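Mandelate racemase/muconate lactonizing protein (Paenibacillus sp., PDB 3V5C) probably catalyses the dehydration of galacturonate as a magnesium-dependent lyase of the enolase superfamily. Local coordinates at residues 20-25 with 45-50; 26-31 with 132-137; 345-350 with 365-370; 91-96 with 286-291. The protein carries 1 engineered substitution. All coordinates share one frame; numbering follows the deposited sequence.

Contact 1: residues 20-25 with 45-50; sequences AKLTGE and VDIARI
K21 sets CG anti to its backbone N (chi1 172°) and then bends at chi3 and chi4, while D46 on the facing strand holds CG beside its own backbone N (chi1 -72°). With these torsions the two side chains lie alongside each other and point the same way. K21 NZ meets D46 OD1 at 2.7 Å in a salt bridge that uses the syn lone pair of that oxygen, whereas D46 OD2 stands 3.6 Å from K21 NZ. The aliphatic part of the lysine shares in the contact, with K21 CG 3.4 Å from D46 OD1. This close approach follows from the backbone: K21 and D46 form a non-hydrogen-bonded antiparallel pair whose CA atoms are 4.4 Å apart. Their sheet face is the more solvent-open one, the lysine being exposed.

The other face carries A20, L22, V45 and I47, all buried. Here L22 CD2 touches I47 CG1 at 4.1 Å, the two side chains crossing at a slant, and helix 371-380 packs against A20 and L22 through L377. Two hydrogen-bonded pairs flank the salt bridge. A20 and I47 exchange backbone bonds in both directions, with I47 N to A20 O at 2.8 Å, and L22 and V45 do likewise, with L22 N to V45 O at 2.8 Å. The segment directions differ by 139°, well away from strictly antiparallel, and beyond L22 the first strand pairs through T23 and E25 with E343 and T341. This is a beta hairpin in an antiparallel sheet, as in the N-terminal capping domain of the enolase superfamily.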
loop_
_atom_site.group_PDB
_atom_site.type_symbol
_atom_site.label_atom_id
_atom_site.label_comp_id
_atom_site.label_asym_id
_atom_site.label_seq_id
_atom_site.Cartn_x
_atom_site.Cartn_y
_atom_site.Cartn_z
ATOM N N ALA A 20 -20.043 6.605 -1.448
ATOM C CA ALA A 20 -20.551 5.603 -0.523
ATOM C C ALA A 20 -19.414 4.923 0.205
ATOM O O ALA A 20 -18.289 4.875 -0.294
ATOM C CB ALA A 20 -21.377 4.569 -1.263
ATOM N N LYS A 21 -19.716 4.374 1.375
ATOM C CA LYS A 21 -18.729 3.614 2.141
ATOM C C LYS A 21 -19.078 2.143 2.028
ATOM O O LYS A 21 -20.197 1.748 2.363
ATOM C CB LYS A 21 -18.725 4.070 3.608
ATOM C CG LYS A 21 -17.876 3.221 4.551
ATOM C CD LYS A 21 -18.051 3.654 6.008
ATOM C CE LYS A 21 -17.706 5.125 6.215
ATOM N NZ LYS A 21 -16.240 5.386 6.078
ATOM N N LEU A 22 -18.142 1.352 1.496
ATOM C CA LEU A 22 -18.285 -0.095 1.364
ATOM C C LEU A 22 -17.643 -0.785 2.569
ATOM O O LEU A 22 -16.701 -0.257 3.155
ATOM C CB LEU A 22 -17.605 -0.589 0.079
ATOM C CG LEU A 22 -18.430 -0.570 -1.215
ATOM C CD1 LEU A 22 -19.122 0.748 -1.429
ATOM C CD2 LEU A 22 -17.537 -0.933 -2.401
ATOM N N THR A 23 -18.167 -1.955 2.927
ATOM C CA THR A 23 -17.702 -2.666 4.109
ATOM C C THR A 23 -17.383 -4.110 3.772
ATOM O O THR A 23 -17.991 -4.699 2.883
ATOM C CB THR A 23 -18.779 -2.641 5.208
ATOM O OG1 THR A 23 -19.973 -3.255 4.719
ATOM C CG2 THR A 23 -19.079 -1.206 5.636
ATOM N N GLY A 24 -16.436 -4.680 4.502
ATOM C CA GLY A 24 -16.126 -6.084 4.360
ATOM C C GLY A 24 -15.309 -6.566 5.539
ATOM O O GLY A 24 -15.372 -5.986 6.625
ATOM N N GLU A 25 -14.486 -7.580 5.302
ATOM C CA GLU A 25 -13.729 -8.183 6.391
ATOM C C GLU A 25 -12.427 -8.742 5.870
ATOM O O GLU A 25 -12.369 -9.213 4.727
ATOM C CB GLU A 25 -14.523 -9.342 7.014
ATOM C CG GLU A 25 -15.765 -8.946 7.801
ATOM C CD GLU A 25 -16.260 -10.079 8.695
ATOM O OE1 GLU A 25 -15.746 -11.211 8.559
ATOM O OE2 GLU A 25 -17.151 -9.837 9.538
ATOM N N VAL A 45 -14.016 0.700 2.808
ATOM C CA VAL A 45 -13.423 1.468 1.715
ATOM C C VAL A 45 -14.395 2.571 1.298
ATOM O O VAL A 45 -15.530 2.299 0.870
ATOM C CB VAL A 45 -13.130 0.597 0.483
ATOM C CG1 VAL A 45 -12.555 1.460 -0.659
ATOM C CG2 VAL A 45 -12.164 -0.543 0.833
ATOM N N ASP A 46 -13.962 3.821 1.418
ATOM C CA ASP A 46 -14.762 4.923 0.884
ATOM C C ASP A 46 -14.571 5.005 -0.638
ATOM O O ASP A 46 -13.438 5.032 -1.150
ATOM C CB ASP A 46 -14.359 6.246 1.534
ATOM C CG ASP A 46 -14.808 6.365 2.984
ATOM O OD1 ASP A 46 -15.521 5.461 3.487
ATOM O OD2 ASP A 46 -14.452 7.395 3.611
ATOM N N ILE A 47 -15.682 5.018 -1.363
ATOM C CA ILE A 47 -15.644 4.936 -2.816
ATOM C C ILE A 47 -16.449 6.078 -3.419
ATOM O O ILE A 47 -17.468 6.481 -2.866
ATOM C CB ILE A 47 -16.248 3.588 -3.275
ATOM C CG1 ILE A 47 -15.303 2.432 -2.916
ATOM C CG2 ILE A 47 -16.588 3.595 -4.769
ATOM C CD1 ILE A 47 -14.034 2.413 -3.712
ATOM N N ALA A 48 -15.973 6.610 -4.536
ATOM C CA ALA A 48 -16.795 7.494 -5.346
ATOM C C ALA A 48 -17.019 6.875 -6.716
ATOM O O ALA A 48 -16.164 6.171 -7.256
ATOM C CB ALA A 48 -16.149 8.870 -5.492
ATOM N N ARG A 49 -18.178 7.174 -7.285
ATOM C CA ARG A 49 -18.522 6.807 -8.636
ATOM C C ARG A 49 -18.676 8.126 -9.407
ATOM O O ARG A 49 -19.486 8.975 -9.030
ATOM C CB ARG A 49 -19.840 6.028 -8.625
ATOM C CG ARG A 49 -20.397 5.651 -9.992
ATOM C CD ARG A 49 -21.486 4.570 -9.839
ATOM N NE ARG A 49 -22.750 5.083 -9.304
ATOM C CZ ARG A 49 -23.721 4.315 -8.803
ATOM N NH1 ARG A 49 -24.849 4.865 -8.370
ATOM N NH2 ARG A 49 -23.567 2.997 -8.728
ATOM N N ILE A 50 -17.876 8.319 -10.446
ATOM C CA ILE A 50 -17.981 9.546 -11.244
ATOM C C ILE A 50 -18.594 9.210 -12.598
ATOM O O ILE A 50 -18.330 8.152 -13.167
ATOM C CB ILE A 50 -16.595 10.235 -11.409
ATOM C CG1 ILE A 50 -16.729 11.661 -11.963
ATOM C CG2 ILE A 50 -15.633 9.386 -12.270
ATOM C CD1 ILE A 50 -15.427 12.474 -11.860
#

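Contact 2: residues 26-31 with 132-137; sequences RARSAG and DTSLYF
S134 OG is gripped from three directions: R28 NH2 approaches at 2.7 Å in a weak, bent hydrogen bond, D132 OD1 accepts the serine proton at 2.7 Å, and a water donates to it as well. Here strand 14-30 of the antiparallel sheet meets barrel strand 126-135. The same D132 OD1 also takes the backbone N of S134, which defines an Asx turn on segment 132-137. S134 places OG between its backbone N and carbonyl carbon (chi1 67°), a position from which it can serve both partners.

R28 bends at chi3, and its NH2 has a second acceptor, S134 O, at 2.9 Å. That oxygen lies close to the guanidinium plane, whereas the nitrogen stands above the carbonyl plane, 67° out of it. The water on S134 OG links R28 NH1 to D132 OD2, the latter at 2.6 Å from the water, so the opposite charges meet through solvent and not directly. A leucine in place of R28 would probably leave S134 O without its charged donor and cost this water one of its partners. NH1 is further held by Q158 of helix 145-161.

Segment 26-31 turns a corner at A27 and R28 and then runs past Y136. G31 O, which accepts from H39 ND1, comes 3.3 Å from Y136 CD2. The apolar touch is A30 CB, over one face of that ring, offset toward its rim and 4.1 Å from Y136 CG.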
loop_
_atom_site.group_PDB
_atom_site.type_symbol
_atom_site.label_atom_id
_atom_site.label_comp_id
_atom_site.label_asym_id
_atom_site.label_seq_id
_atom_site.Cartn_x
_atom_site.Cartn_y
_atom_site.Cartn_z
ATOM N N ARG A 26 -11.389 -8.741 6.711
ATOM C CA ARG A 26 -10.175 -9.452 6.337
ATOM C C ARG A 26 -10.296 -10.937 6.712
ATOM O O ARG A 26 -11.133 -11.317 7.537
ATOM C CB ARG A 26 -8.890 -8.800 6.880
ATOM C CG ARG A 26 -8.905 -8.418 8.342
ATOM C CD ARG A 26 -7.506 -7.905 8.803
ATOM N NE ARG A 26 -7.124 -6.606 8.233
ATOM C CZ ARG A 26 -7.454 -5.437 8.767
ATOM N NH1 ARG A 26 -8.181 -5.393 9.877
ATOM N NH2 ARG A 26 -7.077 -4.295 8.183
ATOM N N ALA A 27 -9.463 -11.746 6.084
ATOM C CA ALA A 27 -9.591 -13.195 6.218
ATOM C C ALA A 27 -9.267 -13.649 7.637
ATOM O O ALA A 27 -9.833 -14.637 8.118
ATOM C CB ALA A 27 -8.708 -13.903 5.213
ATOM N N ARG A 28 -8.341 -12.956 8.291
ATOM C CA ARG A 28 -7.983 -13.301 9.657
ATOM C C ARG A 28 -7.904 -12.010 10.464
ATOM O O ARG A 28 -7.361 -11.004 9.998
ATOM C CB ARG A 28 -6.654 -14.060 9.679
ATOM C CG ARG A 28 -6.195 -14.522 11.082
ATOM C CD ARG A 28 -4.808 -15.168 11.014
ATOM N NE ARG A 28 -3.786 -14.161 10.716
ATOM C CZ ARG A 28 -3.011 -14.157 9.640
ATOM N NH1 ARG A 28 -3.103 -15.123 8.725
ATOM N NH2 ARG A 28 -2.135 -13.172 9.477
ATOM N N SER A 29 -8.485 -12.014 11.661
ATOM C CA SER A 29 -8.447 -10.834 12.521
ATOM C C SER A 29 -7.012 -10.395 12.828
ATOM O O SER A 29 -6.154 -11.217 13.148
ATOM C CB SER A 29 -9.218 -11.110 13.818
ATOM O OG SER A 29 -9.280 -9.946 14.617
ATOM N N ALA A 30 -6.754 -9.092 12.730
ATOM C CA ALA A 30 -5.416 -8.555 12.959
ATOM C C ALA A 30 -5.284 -8.028 14.380
ATOM O O ALA A 30 -6.114 -7.243 14.844
ATOM C CB ALA A 30 -5.111 -7.439 11.949
ATOM N N GLY A 31 -4.252 -8.487 15.076
ATOM C CA GLY A 31 -4.017 -8.087 16.453
ATOM C C GLY A 31 -3.417 -6.702 16.593
ATOM O O GLY A 31 -3.542 -5.866 15.693
ATOM N N ASP A 132 3.006 -10.454 2.331
ATOM C CA ASP A 132 1.913 -10.650 3.251
ATOM C C ASP A 132 2.135 -9.746 4.450
ATOM O O ASP A 132 3.068 -9.964 5.224
ATOM C CB ASP A 132 1.918 -12.120 3.679
ATOM C CG ASP A 132 0.789 -12.466 4.615
ATOM O OD1 ASP A 132 0.069 -11.561 5.073
ATOM O OD2 ASP A 132 0.637 -13.671 4.923
ATOM N N THR A 133 1.272 -8.740 4.616
ATOM C CA THR A 133 1.454 -7.751 5.681
ATOM C C THR A 133 0.676 -8.052 6.978
ATOM O O THR A 133 0.675 -7.239 7.904
ATOM C CB THR A 133 1.056 -6.345 5.146
ATOM O OG1 THR A 133 1.649 -5.323 5.961
ATOM C CG2 THR A 133 -0.459 -6.186 5.136
ATOM N N SER A 134 0.071 -9.243 7.066
ATOM C CA SER A 134 -0.948 -9.516 8.086
ATOM C C SER A 134 -0.424 -10.121 9.391
ATOM O O SER A 134 -1.223 -10.552 10.220
ATOM C CB SER A 134 -2.034 -10.454 7.516
ATOM O OG SER A 134 -1.512 -11.753 7.257
ATOM N N LEU A 135 0.888 -10.171 9.564
ATOM C CA LEU A 135 1.470 -10.833 10.739
ATOM C C LEU A 135 1.610 -9.870 11.935
ATOM O O LEU A 135 2.700 -9.416 12.254
ATOM C CB LEU A 135 2.793 -11.498 10.354
ATOM C CG LEU A 135 2.683 -12.565 9.262
ATOM C CD1 LEU A 135 4.067 -13.100 8.838
ATOM C CD2 LEU A 135 1.796 -13.700 9.729
ATOM N N TYR A 136 0.471 -9.551 12.553
ATOM C CA TYR A 136 0.370 -8.662 13.703
ATOM C C TYR A 136 0.742 -9.378 15.014
ATOM O O TYR A 136 1.252 -10.498 14.972
ATOM C CB TYR A 136 -1.031 -8.007 13.746
ATOM C CG TYR A 136 -1.099 -6.822 12.791
ATOM C CD1 TYR A 136 -0.908 -7.003 11.422
ATOM C CD2 TYR A 136 -1.291 -5.529 13.264
ATOM C CE1 TYR A 136 -0.911 -5.925 10.546
ATOM C CE2 TYR A 136 -1.298 -4.445 12.388
ATOM C CZ TYR A 136 -1.112 -4.658 11.041
ATOM O OH TYR A 136 -1.105 -3.571 10.191
ATOM N N PHE A 137 0.531 -8.725 16.157
ATOM C CA PHE A 137 0.878 -9.308 17.456
ATOM C C PHE A 137 -0.215 -10.275 17.885
ATOM O O PHE A 137 -0.864 -10.086 18.923
ATOM C CB PHE A 137 0.992 -8.232 18.532
ATOM C CG PHE A 137 2.151 -7.266 18.361
ATOM C CD1 PHE A 137 3.152 -7.449 17.394
ATOM C CD2 PHE A 137 2.263 -6.192 19.230
ATOM C CE1 PHE A 137 4.217 -6.523 17.283
ATOM C CE2 PHE A 137 3.314 -5.285 19.131
ATOM C CZ PHE A 137 4.291 -5.448 18.169
HETATM O O HOH W 1 -4.647 -10.265 9.733
HETATM O O HOH W 2 -0.921 -14.782 6.721
#

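Contact 3: residues 345-350 with 365-370; sequences MDVSGY and FGIVFD
The Y350 ring meets F365 O at its edge, in the ring plane, where Y350 OH donates a hydrogen bond of 2.6 Å to that carbonyl oxygen. The F369 ring is approached obliquely by M345: the sulfur SD is 4.8 Å from the centroid of the F369 ring and 57° off its normal, a Met-aromatic contact, and M345 CG lies 3.6 Å from F369 CE1. The F369 ring is also stacked with Y58. F369 belongs to a short two-stranded antiparallel ribbon, 345-346 with 368-369, and Y350 lies just past it. The second strand leads into helix 371-380.

M345 and F369 form the non-hydrogen-bonded pair, with their side chains lying side by side. M345 holds CG anti to its backbone N (chi1 -173°), and this CG also reaches I367 CG2 at 3.5 Å, a tight apolar touch. D346 and V368 form the hydrogen-bonded pair. D346 N reaches V368 O at 2.9 Å, and V368 N returns to D346 O at 3.0 Å on a lone pair in the carbonyl plane.

Past the ribbon, segment 345-350 turns back. D346 OD1 accepts from S348 N, which makes an Asx turn, and from S348 OG at 2.7 Å on its syn lone pair; the two bonds together hold the carboxylate. A type I turn from V347 to Y350 follows. One water ties this turn to the other segment, accepting from G349 N and donating to D346 O and to G366 O, the last at 2.8 Å.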
loop_
_atom_site.group_PDB
_atom_site.type_symbol
_atom_site.label_atom_id
_atom_site.label_comp_id
_atom_site.label_asym_id
_atom_site.label_seq_id
_atom_site.Cartn_x
_atom_site.Cartn_y
_atom_site.Cartn_z
ATOM N N MET A 345 -17.348 -5.210 -4.147
ATOM C CA MET A 345 -16.101 -4.872 -4.824
ATOM C C MET A 345 -15.412 -6.143 -5.316
ATOM O O MET A 345 -14.637 -6.772 -4.587
ATOM C CB MET A 345 -15.193 -4.057 -3.891
ATOM C CG MET A 345 -13.920 -3.501 -4.579
ATOM S SD MET A 345 -12.977 -2.403 -3.487
ATOM C CE MET A 345 -11.719 -3.513 -2.881
ATOM N N ASP A 346 -15.719 -6.539 -6.549
ATOM C CA ASP A 346 -15.226 -7.803 -7.106
ATOM C C ASP A 346 -13.802 -7.654 -7.633
ATOM O O ASP A 346 -13.570 -7.022 -8.667
ATOM C CB ASP A 346 -16.177 -8.250 -8.224
ATOM C CG ASP A 346 -15.781 -9.567 -8.870
ATOM O OD1 ASP A 346 -14.704 -10.112 -8.582
ATOM O OD2 ASP A 346 -16.572 -10.050 -9.718
ATOM N N VAL A 347 -12.861 -8.250 -6.907
ATOM C CA VAL A 347 -11.447 -8.195 -7.255
ATOM C C VAL A 347 -10.949 -9.527 -7.809
ATOM O O VAL A 347 -9.750 -9.764 -7.895
ATOM C CB VAL A 347 -10.597 -7.776 -6.037
ATOM C CG1 VAL A 347 -11.025 -6.406 -5.541
ATOM C CG2 VAL A 347 -10.725 -8.816 -4.916
ATOM N N SER A 348 -11.878 -10.385 -8.235
ATOM C CA SER A 348 -11.523 -11.740 -8.668
ATOM C C SER A 348 -10.661 -11.787 -9.938
ATOM O O SER A 348 -10.078 -12.829 -10.273
ATOM C CB SER A 348 -12.787 -12.574 -8.861
ATOM O OG SER A 348 -13.528 -12.111 -9.966
ATOM N N GLY A 349 -10.572 -10.667 -10.648
ATOM C CA GLY A 349 -9.668 -10.587 -11.785
ATOM C C GLY A 349 -8.203 -10.666 -11.372
ATOM O O GLY A 349 -7.337 -10.988 -12.182
ATOM N N TYR A 350 -7.920 -10.360 -10.108
ATOM C CA TYR A 350 -6.570 -10.454 -9.567
ATOM C C TYR A 350 -6.352 -11.818 -8.925
ATOM O O TYR A 350 -7.270 -12.388 -8.340
ATOM C CB TYR A 350 -6.350 -9.396 -8.480
ATOM C CG TYR A 350 -6.313 -7.963 -8.973
ATOM C CD1 TYR A 350 -7.483 -7.279 -9.313
ATOM C CD2 TYR A 350 -5.106 -7.281 -9.054
ATOM C CE1 TYR A 350 -7.445 -5.956 -9.748
ATOM C CE2 TYR A 350 -5.062 -5.962 -9.489
ATOM C CZ TYR A 350 -6.232 -5.306 -9.834
ATOM O OH TYR A 350 -6.168 -3.990 -10.261
ATOM N N PHE A 365 -9.077 -0.084 -13.375
ATOM C CA PHE A 365 -8.367 -0.833 -12.341
ATOM C C PHE A 365 -8.791 -2.299 -12.275
ATOM O O PHE A 365 -8.356 -3.022 -11.394
ATOM C CB PHE A 365 -8.482 -0.165 -10.956
ATOM C CG PHE A 365 -7.702 1.125 -10.836
ATOM C CD1 PHE A 365 -6.326 1.112 -10.607
ATOM C CD2 PHE A 365 -8.344 2.340 -10.977
ATOM C CE1 PHE A 365 -5.598 2.302 -10.498
ATOM C CE2 PHE A 365 -7.642 3.536 -10.865
ATOM C CZ PHE A 365 -6.253 3.516 -10.636
ATOM N N GLY A 366 -9.608 -2.745 -13.224
ATOM C CA GLY A 366 -9.936 -4.161 -13.295
ATOM C C GLY A 366 -10.812 -4.663 -12.158
ATOM O O GLY A 366 -10.976 -5.863 -11.978
ATOM N N ILE A 367 -11.373 -3.741 -11.390
ATOM C CA ILE A 367 -12.272 -4.079 -10.293
ATOM C C ILE A 367 -13.715 -3.843 -10.730
ATOM O O ILE A 367 -14.039 -2.785 -11.262
ATOM C CB ILE A 367 -11.979 -3.196 -9.073
ATOM C CG1 ILE A 367 -10.546 -3.422 -8.607
ATOM C CG2 ILE A 367 -13.003 -3.444 -7.968
ATOM C CD1 ILE A 367 -10.098 -2.466 -7.495
ATOM N N VAL A 368 -14.585 -4.836 -10.531
ATOM C CA VAL A 368 -15.965 -4.678 -10.954
ATOM C C VAL A 368 -16.849 -4.400 -9.742
ATOM O O VAL A 368 -17.001 -5.248 -8.859
ATOM C CB VAL A 368 -16.473 -5.929 -11.728
ATOM C CG1 VAL A 368 -17.931 -5.727 -12.167
ATOM C CG2 VAL A 368 -15.570 -6.181 -12.911
ATOM N N PHE A 369 -17.404 -3.194 -9.685
ATOM C CA PHE A 369 -18.296 -2.831 -8.589
ATOM C C PHE A 369 -19.734 -3.233 -8.869
ATOM O O PHE A 369 -20.181 -3.251 -10.018
ATOM C CB PHE A 369 -18.187 -1.336 -8.258
ATOM C CG PHE A 369 -16.876 -0.965 -7.628
ATOM C CD1 PHE A 369 -16.756 -0.826 -6.254
ATOM C CD2 PHE A 369 -15.748 -0.782 -8.413
ATOM C CE1 PHE A 369 -15.528 -0.507 -5.663
ATOM C CE2 PHE A 369 -14.509 -0.445 -7.830
ATOM C CZ PHE A 369 -14.405 -0.325 -6.452
ATOM N N ASP A 370 -20.434 -3.589 -7.800
ATOM C CA ASP A 370 -21.844 -3.947 -7.860
ATOM C C ASP A 370 -22.612 -2.643 -7.919
ATOM O O ASP A 370 -22.783 -1.972 -6.911
ATOM C CB ASP A 370 -22.215 -4.760 -6.616
ATOM C CG ASP A 370 -23.664 -5.214 -6.617
ATOM O OD1 ASP A 370 -24.494 -4.544 -7.264
ATOM O OD2 ASP A 370 -23.960 -6.243 -5.965
HETATM O O HOH W 3 -11.929 -8.108 -10.649
#

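Contact 4: residues 91-96 with 286-291; sequences YRLQLE and IIWPGF
E96 reaches across to F291 from CB outward: CG is set between the backbone N and the carbonyl carbon (chi1 66°), and the chain runs extended beyond it. Helix 92-107 here meets the loop after strand 281-282 and the start of helix 291-303 in the TIM-barrel-like domain. CD then lies 3.7 Å from F291 CB, with the carboxylate plane 85° from the F291 ring plane. At the tip, OE1 accepts the backbone N of F291 at 2.8 Å, the donor standing 42° out of the carboxylate plane, and OE2 takes the backbone N of T292. One buried carboxylate thus receives the first N-H groups of helix 291-303, whose amino end would be expected to stabilise the negative charge.

Two waters extend the grip: one donates to E96 OE1 at 2.7 Å and to I287 O, the other to E96 OE2 and P289 O. An alanine in place of E96 would probably leave F291 N and T292 N without their acceptor and both waters without one anchor. G290, at the N-cap position, brings its CA to 3.3 Å from E96 OE1, a closeness that suits a residue lacking a side chain.

One helical turn away, L93 spreads its two methyl groups over the loop, where the peptide bond before P289 is cis. L93 CD2 lies 3.5 Å from both I287 O and P289 O, while L93 CD1 meets the edge of the W288 indole, 3.8 Å from W288 CD1.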
loop_
_atom_site.group_PDB
_atom_site.type_symbol
_atom_site.label_atom_id
_atom_site.label_comp_id
_atom_site.label_asym_id
_atom_site.label_seq_id
_atom_site.Cartn_x
_atom_site.Cartn_y
_atom_site.Cartn_z
ATOM N N TYR A 91 -7.615 17.971 -7.026
ATOM C CA TYR A 91 -8.581 16.910 -7.337
ATOM C C TYR A 91 -8.104 15.509 -6.973
ATOM O O TYR A 91 -8.854 14.530 -7.111
ATOM C CB TYR A 91 -8.922 16.901 -8.833
ATOM C CG TYR A 91 -9.476 18.198 -9.369
ATOM C CD1 TYR A 91 -10.782 18.584 -9.087
ATOM C CD2 TYR A 91 -8.708 19.020 -10.170
ATOM C CE1 TYR A 91 -11.302 19.768 -9.581
ATOM C CE2 TYR A 91 -9.219 20.211 -10.665
ATOM C CZ TYR A 91 -10.518 20.575 -10.366
ATOM O OH TYR A 91 -11.043 21.760 -10.852
ATOM N N ARG A 92 -6.853 15.400 -6.538
ATOM C CA ARG A 92 -6.213 14.087 -6.435
ATOM C C ARG A 92 -6.861 13.145 -5.424
ATOM O O ARG A 92 -7.319 12.065 -5.793
ATOM C CB ARG A 92 -4.729 14.251 -6.123
ATOM C CG ARG A 92 -3.966 14.852 -7.282
ATOM C CD ARG A 92 -2.500 15.074 -6.963
ATOM N NE ARG A 92 -1.836 15.647 -8.127
ATOM C CZ ARG A 92 -0.522 15.753 -8.263
ATOM N NH1 ARG A 92 0.291 15.346 -7.287
ATOM N NH2 ARG A 92 -0.014 16.288 -9.374
ATOM N N LEU A 93 -6.899 13.546 -4.158
ATOM C CA LEU A 93 -7.404 12.655 -3.113
ATOM C C LEU A 93 -8.877 12.296 -3.345
ATOM O O LEU A 93 -9.309 11.175 -3.051
ATOM C CB LEU A 93 -7.237 13.278 -1.734
ATOM C CG LEU A 93 -5.818 13.711 -1.361
ATOM C CD1 LEU A 93 -5.818 14.427 -0.014
ATOM C CD2 LEU A 93 -4.848 12.503 -1.390
ATOM N N GLN A 94 -9.632 13.249 -3.878
ATOM C CA GLN A 94 -11.069 13.102 -4.036
ATOM C C GLN A 94 -11.431 12.291 -5.274
ATOM O O GLN A 94 -12.367 11.495 -5.244
ATOM C CB GLN A 94 -11.713 14.482 -4.160
ATOM C CG GLN A 94 -11.605 15.347 -2.911
ATOM C CD GLN A 94 -10.292 16.118 -2.811
ATOM O OE1 GLN A 94 -9.442 16.075 -3.711
ATOM N NE2 GLN A 94 -10.122 16.827 -1.699
ATOM N N LEU A 95 -10.683 12.483 -6.361
ATOM C CA LEU A 95 -11.141 11.951 -7.640
ATOM C C LEU A 95 -10.129 11.231 -8.528
ATOM O O LEU A 95 -10.511 10.729 -9.588
ATOM C CB LEU A 95 -11.801 13.080 -8.462
ATOM C CG LEU A 95 -13.103 13.689 -7.956
ATOM C CD1 LEU A 95 -13.505 14.842 -8.906
ATOM C CD2 LEU A 95 -14.185 12.633 -7.856
ATOM N N GLU A 96 -8.869 11.138 -8.130
ATOM C CA GLU A 96 -7.889 10.555 -9.049
ATOM C C GLU A 96 -8.266 9.118 -9.395
ATOM O O GLU A 96 -8.104 8.678 -10.531
ATOM C CB GLU A 96 -6.461 10.595 -8.510
ATOM C CG GLU A 96 -6.197 9.747 -7.276
ATOM C CD GLU A 96 -4.795 9.973 -6.739
ATOM O OE1 GLU A 96 -4.541 9.524 -5.620
ATOM O OE2 GLU A 96 -3.967 10.589 -7.448
ATOM N N ILE A 286 -0.466 4.819 -0.449
ATOM C CA ILE A 286 -1.037 4.755 -1.799
ATOM C C ILE A 286 -2.326 5.573 -1.967
ATOM O O ILE A 286 -2.707 5.917 -3.093
ATOM C CB ILE A 286 -1.249 3.279 -2.205
ATOM C CG1 ILE A 286 -1.644 3.156 -3.670
ATOM C CG2 ILE A 286 -2.310 2.623 -1.313
ATOM C CD1 ILE A 286 -0.602 3.662 -4.636
ATOM N N ILE A 287 -3.003 5.870 -0.861
ATOM C CA ILE A 287 -4.215 6.688 -0.872
ATOM C C ILE A 287 -3.882 8.154 -0.534
ATOM O O ILE A 287 -4.350 9.082 -1.198
ATOM C CB ILE A 287 -5.266 6.174 0.129
ATOM C CG1 ILE A 287 -5.539 4.678 -0.054
ATOM C CG2 ILE A 287 -6.570 6.976 0.012
ATOM C CD1 ILE A 287 -6.083 4.309 -1.410
ATOM N N TRP A 288 -3.079 8.358 0.509
ATOM C CA TRP A 288 -2.634 9.699 0.886
ATOM C C TRP A 288 -1.118 9.659 1.075
ATOM O O TRP A 288 -0.639 9.090 2.053
ATOM C CB TRP A 288 -3.326 10.146 2.176
ATOM C CG TRP A 288 -2.847 11.465 2.675
ATOM C CD1 TRP A 288 -3.244 12.698 2.238
ATOM C CD2 TRP A 288 -1.853 11.696 3.688
ATOM N NE1 TRP A 288 -2.575 13.683 2.934
ATOM C CE2 TRP A 288 -1.711 13.094 3.822
ATOM C CE3 TRP A 288 -1.073 10.856 4.498
ATOM C CZ2 TRP A 288 -0.821 13.673 4.734
ATOM C CZ3 TRP A 288 -0.189 11.434 5.405
ATOM C CH2 TRP A 288 -0.070 12.828 5.512
ATOM N N PRO A 289 -0.354 10.284 0.170
ATOM C CA PRO A 289 -0.732 11.317 -0.799
ATOM C C PRO A 289 -1.330 10.829 -2.119
ATOM O O PRO A 289 -1.788 11.674 -2.895
ATOM C CB PRO A 289 0.594 12.016 -1.080
ATOM C CG PRO A 289 1.605 10.900 -0.969
ATOM C CD PRO A 289 1.110 10.082 0.201
ATOM N N GLY A 290 -1.335 9.525 -2.383
ATOM C CA GLY A 290 -2.042 9.051 -3.562
ATOM C C GLY A 290 -1.249 8.673 -4.802
ATOM O O GLY A 290 -0.013 8.714 -4.836
ATOM N N PHE A 291 -2.012 8.278 -5.818
ATOM C CA PHE A 291 -1.504 7.678 -7.045
ATOM C C PHE A 291 -0.751 8.684 -7.923
ATOM O O PHE A 291 0.366 8.408 -8.366
ATOM C CB PHE A 291 -2.684 7.082 -7.832
ATOM C CG PHE A 291 -2.270 6.104 -8.923
ATOM C CD1 PHE A 291 -2.220 4.740 -8.671
ATOM C CD2 PHE A 291 -1.951 6.556 -10.203
ATOM C CE1 PHE A 291 -1.845 3.843 -9.657
ATOM C CE2 PHE A 291 -1.584 5.656 -11.212
ATOM C CZ PHE A 291 -1.524 4.291 -10.930
HETATM O O HOH W 4 -2.048 11.782 -5.693
HETATM O O HOH W 5 -5.974 9.139 -3.357
#

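Contacts 1 and 3 are the buried pair, and they touch: I47 CD1 and L22 CD2 pack against F369 CE1, so the apolar face of the hairpin rests on the ribbon of 345-350 with 365-370. Contacts 2 and 4 are only partly buried and lie on opposite sides of the chain's centre, their centres about 25 Å apart. Contacts 1 and 2 share strand 14-30, which carries a surface salt bridge in one and a guanidinium with waters in the other. Contact 3 reaches contact 4 through the rings of F365 and F291. Strand pairing governs 1 and 3, whereas charged side chains holding backbone atoms and water govern 2 and 4.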